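Local coordinates for protein aminopeptidase N (Francisella tularensis subsp. tularensis, PDB 5DLL) that probably helps break down intracellular peptides as a zinc-dependent M1-family aminopeptidase that releases N-terminal residues, preferably alanine, at residues Arg636-Val639 and Val640-Ala644; Lys677-Cys680 and Leu681-Met685; Leu586-Glu589 and Phe590-Ala593. All coordinates share one frame; numbering follows the deposited sequence.

Contact 1: residues Arg636-Val639 and Val640-Ala644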
loop_
_atom_site.group_PDB
_atom_site.type_symbol
_atom_site.label_atom_id
_atom_site.label_comp_id
_atom_site.label_asym_id
_atom_site.label_seq_id
_atom_site.Cartn_x
_atom_site.Cartn_y
_atom_site.Cartn_z
ATOM N N ARG A 636 -10.779 -23.637 16.069
ATOM C CA ARG A 636 -10.492 -22.265 16.503
ATOM C C ARG A 636 -11.527 -21.759 17.495
ATOM O O ARG A 636 -11.192 -21.055 18.443
ATOM C CB ARG A 636 -10.417 -21.307 15.305
ATOM C CG ARG A 636 -9.930 -19.909 15.665
ATOM C CD ARG A 636 -9.891 -18.987 14.460
ATOM N NE ARG A 636 -9.383 -17.653 14.793
ATOM C CZ ARG A 636 -10.093 -16.677 15.363
ATOM N NH1 ARG A 636 -11.368 -16.859 15.701
ATOM N NH2 ARG A 636 -9.518 -15.502 15.604
ATOM N N LYS A 637 -12.787 -22.108 17.268
ATOM C CA LYS A 637 -13.849 -21.749 18.196
ATOM C C LYS A 637 -13.566 -22.387 19.556
ATOM O O LYS A 637 -13.807 -21.774 20.594
ATOM C CB LYS A 637 -15.204 -22.202 17.650
ATOM C CG LYS A 637 -16.412 -21.630 18.371
ATOM C CD LYS A 637 -17.693 -21.972 17.620
ATOM C CE LYS A 637 -18.935 -21.637 18.432
ATOM N NZ LYS A 637 -18.999 -20.196 18.804
ATOM N N ASN A 638 -13.028 -23.607 19.531
ATOM C CA ASN A 638 -12.717 -24.359 20.744
ATOM C C ASN A 638 -11.641 -23.702 21.595
ATOM O O ASN A 638 -11.843 -23.503 22.790
ATOM C CB ASN A 638 -12.295 -25.789 20.401
ATOM C CG ASN A 638 -12.144 -26.661 21.630
ATOM O OD1 ASN A 638 -12.966 -26.613 22.546
ATOM N ND2 ASN A 638 -11.092 -27.469 21.657
ATOM N N VAL A 639 -10.503 -23.366 20.990
ATOM C CA VAL A 639 -9.409 -22.746 21.748
ATOM C C VAL A 639 -9.747 -21.324 22.197
ATOM O O VAL A 639 -9.388 -20.923 23.307
ATOM C CB VAL A 639 -8.060 -22.748 20.992
ATOM C CG1 VAL A 639 -7.706 -24.158 20.540
ATOM C CG2 VAL A 639 -8.069 -21.782 19.818
ATOM N N VAL A 640 -10.438 -20.571 21.343
ATOM C CA VAL A 640 -10.838 -19.203 21.679
ATOM C C VAL A 640 -11.823 -19.219 22.847
ATOM O O VAL A 640 -11.754 -18.360 23.728
ATOM C CB VAL A 640 -11.406 -18.444 20.448
ATOM C CG1 VAL A 640 -12.239 -17.233 20.856
ATOM C CG2 VAL A 640 -10.267 -18.016 19.528
ATOM N N ASN A 641 -12.722 -20.201 22.860
ATOM C CA ASN A 641 -13.653 -20.380 23.977
ATOM C C ASN A 641 -12.948 -20.756 25.288
ATOM O O ASN A 641 -13.353 -20.308 26.360
ATOM C CB ASN A 641 -14.714 -21.433 23.643
ATOM C CG ASN A 641 -15.477 -21.900 24.870
ATOM O OD1 ASN A 641 -15.217 -22.983 25.401
ATOM N ND2 ASN A 641 -16.398 -21.069 25.347
ATOM N N GLN A 642 -11.907 -21.582 25.202
ATOM C CA GLN A 642 -11.147 -21.976 26.386
ATOM C C GLN A 642 -10.443 -20.778 27.027
ATOM O O GLN A 642 -10.611 -20.524 28.220
ATOM C CB GLN A 642 -10.144 -23.086 26.057
ATOM C CG GLN A 642 -10.792 -24.454 25.891
ATOM C CD GLN A 642 -9.786 -25.589 25.807
ATOM O OE1 GLN A 642 -8.722 -25.543 26.425
ATOM N NE2 GLN A 642 -10.128 -26.628 25.047
ATOM N N LEU A 643 -9.680 -20.038 26.230
ATOM C CA LEU A 643 -8.985 -18.837 26.710
ATOM C C LEU A 643 -9.954 -17.837 27.333
ATOM O O LEU A 643 -9.661 -17.240 28.367
ATOM C CB LEU A 643 -8.246 -18.151 25.566
ATOM C CG LEU A 643 -7.071 -18.909 24.948
ATOM C CD1 LEU A 643 -6.741 -18.334 23.578
ATOM C CD2 LEU A 643 -5.860 -18.853 25.866
ATOM N N ALA A 644 -11.098 -17.655 26.679
ATOM C CA ALA A 644 -12.160 -16.779 27.171
ATOM C C ALA A 644 -12.613 -17.144 28.580
ATOM O O ALA A 644 -12.819 -16.259 29.411
ATOM C CB ALA A 644 -13.349 -16.824 26.224
#

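Contact 2: residues Lys677-Cys680 and Leu681-Met685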
loop_
_atom_site.group_PDB
_atom_site.type_symbol
_atom_site.label_atom_id
_atom_site.label_comp_id
_atom_site.label_asym_id
_atom_site.label_seq_id
_atom_site.Cartn_x
_atom_site.Cartn_y
_atom_site.Cartn_z
ATOM N N LYS A 677 -8.091 -3.099 24.820
ATOM C CA LYS A 677 -9.441 -3.054 25.374
ATOM C C LYS A 677 -10.419 -3.847 24.502
ATOM O O LYS A 677 -11.237 -4.608 25.017
ATOM C CB LYS A 677 -9.909 -1.603 25.512
ATOM C CG LYS A 677 -11.378 -1.468 25.878
ATOM C CD LYS A 677 -11.752 -0.056 26.291
ATOM C CE LYS A 677 -11.540 0.938 25.166
ATOM N NZ LYS A 677 -12.327 2.179 25.406
ATOM N N GLY A 678 -10.330 -3.656 23.185
ATOM C CA GLY A 678 -11.177 -4.365 22.228
ATOM C C GLY A 678 -10.913 -5.860 22.168
ATOM O O GLY A 678 -11.854 -6.655 22.081
ATOM N N VAL A 679 -9.639 -6.247 22.204
ATOM C CA VAL A 679 -9.265 -7.665 22.227
ATOM C C VAL A 679 -9.843 -8.341 23.465
ATOM O O VAL A 679 -10.397 -9.437 23.379
ATOM C CB VAL A 679 -7.735 -7.865 22.206
ATOM C CG1 VAL A 679 -7.368 -9.329 22.456
ATOM C CG2 VAL A 679 -7.163 -7.392 20.879
ATOM N N CYS A 680 -9.707 -7.682 24.612
ATOM C CA CYS A 680 -10.296 -8.170 25.857
ATOM C C CYS A 680 -11.795 -8.399 25.709
ATOM O O CYS A 680 -12.297 -9.465 26.056
ATOM C CB CYS A 680 -10.041 -7.183 27.002
ATOM S SG CYS A 680 -8.317 -7.092 27.527
ATOM N N LEU A 681 -12.494 -7.402 25.174
ATOM C CA LEU A 681 -13.950 -7.464 25.027
ATOM C C LEU A 681 -14.430 -8.574 24.080
ATOM O O LEU A 681 -15.541 -9.080 24.248
ATOM C CB LEU A 681 -14.502 -6.105 24.566
ATOM C CG LEU A 681 -16.030 -5.974 24.465
ATOM C CD1 LEU A 681 -16.709 -6.314 25.785
ATOM C CD2 LEU A 681 -16.412 -4.577 24.003
ATOM N N SER A 682 -13.608 -8.949 23.099
ATOM C CA SER A 682 -13.959 -10.038 22.179
ATOM C C SER A 682 -13.888 -11.383 22.889
ATOM O O SER A 682 -14.718 -12.255 22.645
ATOM C CB SER A 682 -13.071 -10.043 20.917
ATOM O OG SER A 682 -11.875 -10.792 21.093
ATOM N N TYR A 683 -12.905 -11.542 23.773
ATOM C CA TYR A 683 -12.791 -12.765 24.569
ATOM C C TYR A 683 -13.897 -12.891 25.618
ATOM O O TYR A 683 -14.269 -13.999 25.994
ATOM C CB TYR A 683 -11.424 -12.851 25.241
ATOM C CG TYR A 683 -10.344 -13.386 24.337
ATOM C CD1 TYR A 683 -10.199 -14.757 24.133
ATOM C CD2 TYR A 683 -9.465 -12.525 23.687
ATOM C CE1 TYR A 683 -9.205 -15.254 23.306
ATOM C CE2 TYR A 683 -8.467 -13.011 22.861
ATOM C CZ TYR A 683 -8.341 -14.376 22.673
ATOM O OH TYR A 683 -7.353 -14.861 21.848
ATOM N N LEU A 684 -14.422 -11.761 26.089
ATOM C CA LEU A 684 -15.561 -11.777 27.008
ATOM C C LEU A 684 -16.858 -12.246 26.321
ATOM O O LEU A 684 -17.753 -12.796 26.978
ATOM C CB LEU A 684 -15.753 -10.395 27.648
ATOM C CG LEU A 684 -14.609 -9.897 28.549
ATOM C CD1 LEU A 684 -14.850 -8.453 28.975
ATOM C CD2 LEU A 684 -14.406 -10.795 29.768
ATOM N N MET A 685 -16.944 -12.033 25.006
ATOM C CA MET A 685 -18.096 -12.477 24.205
ATOM C C MET A 685 -17.958 -13.918 23.720
ATOM O O MET A 685 -18.952 -14.630 23.598
ATOM C CB MET A 685 -18.296 -11.556 23.007
ATOM C CG MET A 685 -18.736 -10.154 23.386
ATOM S SD MET A 685 -20.401 -10.111 24.078
ATOM C CE MET A 685 -20.756 -8.372 23.861
#

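Contact 3: residues Leu586-Glu589 and Phe590-Ala593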
loop_
_atom_site.group_PDB
_atom_site.type_symbol
_atom_site.label_atom_id
_atom_site.label_comp_id
_atom_site.label_asym_id
_atom_site.label_seq_id
_atom_site.Cartn_x
_atom_site.Cartn_y
_atom_site.Cartn_z
ATOM N N LEU A 586 -5.942 -27.022 24.967
ATOM C CA LEU A 586 -5.024 -25.942 25.305
ATOM C C LEU A 586 -4.039 -26.358 26.404
ATOM O O LEU A 586 -4.440 -26.800 27.483
ATOM C CB LEU A 586 -5.823 -24.707 25.726
ATOM C CG LEU A 586 -5.189 -23.336 25.496
ATOM C CD1 LEU A 586 -4.793 -23.137 24.038
ATOM C CD2 LEU A 586 -6.160 -22.253 25.946
ATOM N N ASN A 587 -2.749 -26.206 26.115
ATOM C CA ASN A 587 -1.675 -26.595 27.029
ATOM C C ASN A 587 -1.662 -25.730 28.300
ATOM O O ASN A 587 -2.084 -24.574 28.281
ATOM C CB ASN A 587 -0.330 -26.502 26.289
ATOM C CG ASN A 587 0.791 -27.245 26.988
ATOM O OD1 ASN A 587 0.752 -27.479 28.196
ATOM N ND2 ASN A 587 1.809 -27.615 26.222
ATOM N N ASP A 588 -1.175 -26.300 29.399
ATOM C CA ASP A 588 -1.104 -25.589 30.681
ATOM C C ASP A 588 0.017 -24.535 30.677
ATOM O O ASP A 588 -0.177 -23.408 31.136
ATOM C CB ASP A 588 -0.894 -26.590 31.829
ATOM C CG ASP A 588 -1.687 -26.235 33.081
ATOM O OD1 ASP A 588 -2.563 -25.346 33.017
ATOM O OD2 ASP A 588 -1.446 -26.868 34.133
ATOM N N GLU A 589 1.182 -24.907 30.147
ATOM C CA GLU A 589 2.317 -23.990 30.040
ATOM C C GLU A 589 2.041 -22.898 29.009
ATOM O O GLU A 589 2.595 -21.800 29.099
ATOM C CB GLU A 589 3.602 -24.741 29.669
ATOM C CG GLU A 589 4.176 -25.598 30.791
ATOM C CD GLU A 589 3.439 -26.915 30.981
ATOM O OE1 GLU A 589 3.277 -27.656 29.989
ATOM O OE2 GLU A 589 3.022 -27.215 32.122
ATOM N N PHE A 590 1.193 -23.208 28.029
ATOM C CA PHE A 590 0.743 -22.226 27.040
ATOM C C PHE A 590 -0.110 -21.135 27.691
ATOM O O PHE A 590 0.152 -19.949 27.504
ATOM C CB PHE A 590 -0.046 -22.918 25.917
ATOM C CG PHE A 590 -0.588 -21.975 24.878
ATOM C CD1 PHE A 590 0.227 -21.507 23.854
ATOM C CD2 PHE A 590 -1.913 -21.557 24.921
ATOM C CE1 PHE A 590 -0.266 -20.635 22.896
ATOM C CE2 PHE A 590 -2.413 -20.686 23.966
ATOM C CZ PHE A 590 -1.588 -20.224 22.952
ATOM N N LEU A 591 -1.122 -21.543 28.451
ATOM C CA LEU A 591 -1.997 -20.607 29.167
ATOM C C LEU A 591 -1.234 -19.574 29.997
ATOM O O LEU A 591 -1.612 -18.403 30.036
ATOM C CB LEU A 591 -2.940 -21.376 30.097
ATOM C CG LEU A 591 -4.088 -22.134 29.433
ATOM C CD1 LEU A 591 -4.623 -23.214 30.360
ATOM C CD2 LEU A 591 -5.195 -21.176 29.019
ATOM N N ASN A 592 -0.174 -20.014 30.670
ATOM C CA ASN A 592 0.571 -19.148 31.583
ATOM C C ASN A 592 1.514 -18.196 30.861
ATOM O O ASN A 592 1.771 -17.098 31.353
ATOM C CB ASN A 592 1.336 -19.979 32.617
ATOM C CG ASN A 592 0.412 -20.715 33.571
ATOM O OD1 ASN A 592 -0.525 -20.133 34.127
ATOM N ND2 ASN A 592 0.670 -22.003 33.767
ATOM N N ALA A 593 2.036 -18.614 29.709
ATOM C CA ALA A 593 2.788 -17.707 28.832
ATOM C C ALA A 593 1.843 -16.659 28.231
ATOM O O ALA A 593 2.199 -15.489 28.083
ATOM C CB ALA A 593 3.493 -18.484 27.730
#

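Contact 1: residues Arg636-Val639 and Val640-Ala644
With its chain extended from CG to NE and chi1 at -172°, R636 runs out beside its own carbonyl and passes V640, one helical turn later. The CG2 branch of V640, set beside its backbone N, lies over one face of the guanidinium near its rim, 4.1 Å from R636 NH1. The guanidinium is held by bonds beyond the turn, NE giving to P615 O and NH2 to I614 O in the preceding loop. On a second side of the helix the amides of N638 and Q642 approach in van der Waals contact, their planes crossed at 79°. CG of N638, anti to its backbone N (chi1 -172°), carries its amide toward the next turn, where Q642 NE2 is 3.6 Å from N638 ND2 and 3.8 Å from N638 OD1. Q642 OE1 turns elsewhere, accepting a weak bond from L586 N. The backbone carries four regular bonds, among them V640 N to R636 O (3.0 Å) and L643 N to V639 O (3.1 Å). V639, between these two faces, packs against I579 and I580 of helix 565-581. This i to i+4 pairing is that of a continuous alpha-helix, here helix 629-646 of the all-helical, ARM-repeat-like C-terminal region of M1 aminopeptidases.

Contact 2: residues Lys677-Cys680 and Leu681-Met685
From K677 the backbone runs as alpha-helix, with L681 N bonding to K677 O at 3.1 Å and the amides of S682, Y683 and L684 reaching the carbonyls of G678, V679 and C680 in the same i to i+4 way. V679 O accepts from two donors. Besides the amide of Y683 it takes the hydroxyl of S682, whose OG comes within 3.0 Å of V679 O; both donors arrive from the same face of the carbonyl plane, and S682 N adds a weak third bond. With chi1 at 88°, the serine has OG between its own N and carbonyl carbon, turned back over the preceding turn, so a buried hydroxyl is satisfied by its own helix. Y683 follows the same carbonyl with its ring: V679 O lies at the ring edge, near its plane. V679 CG1 meets that edge too, 3.9 Å from Y683 CE2, the valine and tyrosine side chains running side by side and pointing the same way. The phenol reaches further, Y683 OH bonding to L612 O, while its ring stacks with W651. Around the helix, C680 and L684 lie on helix 648-658, L681 and M685 pack on helix 691-703, and helix 707-717 approaches through E716 and takes a salt bridge from K677 NZ to D709 OD1.

Contact 3: residues Leu586-Glu589 and Phe590-Ala593
L586, in the loop before the helix, spreads its two methyls over F590 and L591 of the first turn. Its CD1 meets the F590 ring along the CD2-CE2 side, 3.4 Å from F590 CD2, approaching obliquely. Its CD2 meets the CD2 branch of L591, also at 3.4 Å. F590 has CG anti to its backbone N (chi1 178°), which sends the ring back beside L586; N587 CB also touches F590 CB at 3.6 Å. F590 is also covered by L572 and I575 of helix 565-581. Hydrogen bonds form the second group. N587 occupies the N-cap, and its OD1 accepts from E589 N at 3.3 Å, the donor sitting well above the carbonyl plane (59° out of it); this closes an Asx turn. N587 ND2 bonds to E552 OE2, which helps fix the rotation of the capping amide. The backbone then takes over, with L591 N bonding to N587 O at 3.2 Å and A593 N to E589 O at 3.3 Å, while N592 N to D588 O is weak. The L586-L591 pair, straddling the N587 N-cap, is a hydrophobic staple; with the Asx-type cap it marks the start of an alpha-helix, here helix 588-598.

In chain order contact 3 comes first, opening helix 588-598; contact 1 follows within helix 629-646 and contact 2 at the end part of helix 668-685. Each is local, spanning three to five residues, and closes no long loop; they run in series without nesting or crossing. Contact 1 is the middle member. Its L643 reaches contact 3, with CD2 of L643 3.4 Å from CD2 of L586, and CB of L643 packs 3.8 Å from CE1 of Y683 in contact 2. Contacts 2 and 3 do not touch, their nearest atoms being about 8 Å apart. Through contact 1, helix 629-646 thus meets both neighbours within the C-terminal helical region, remote from the zinc and sodium sites.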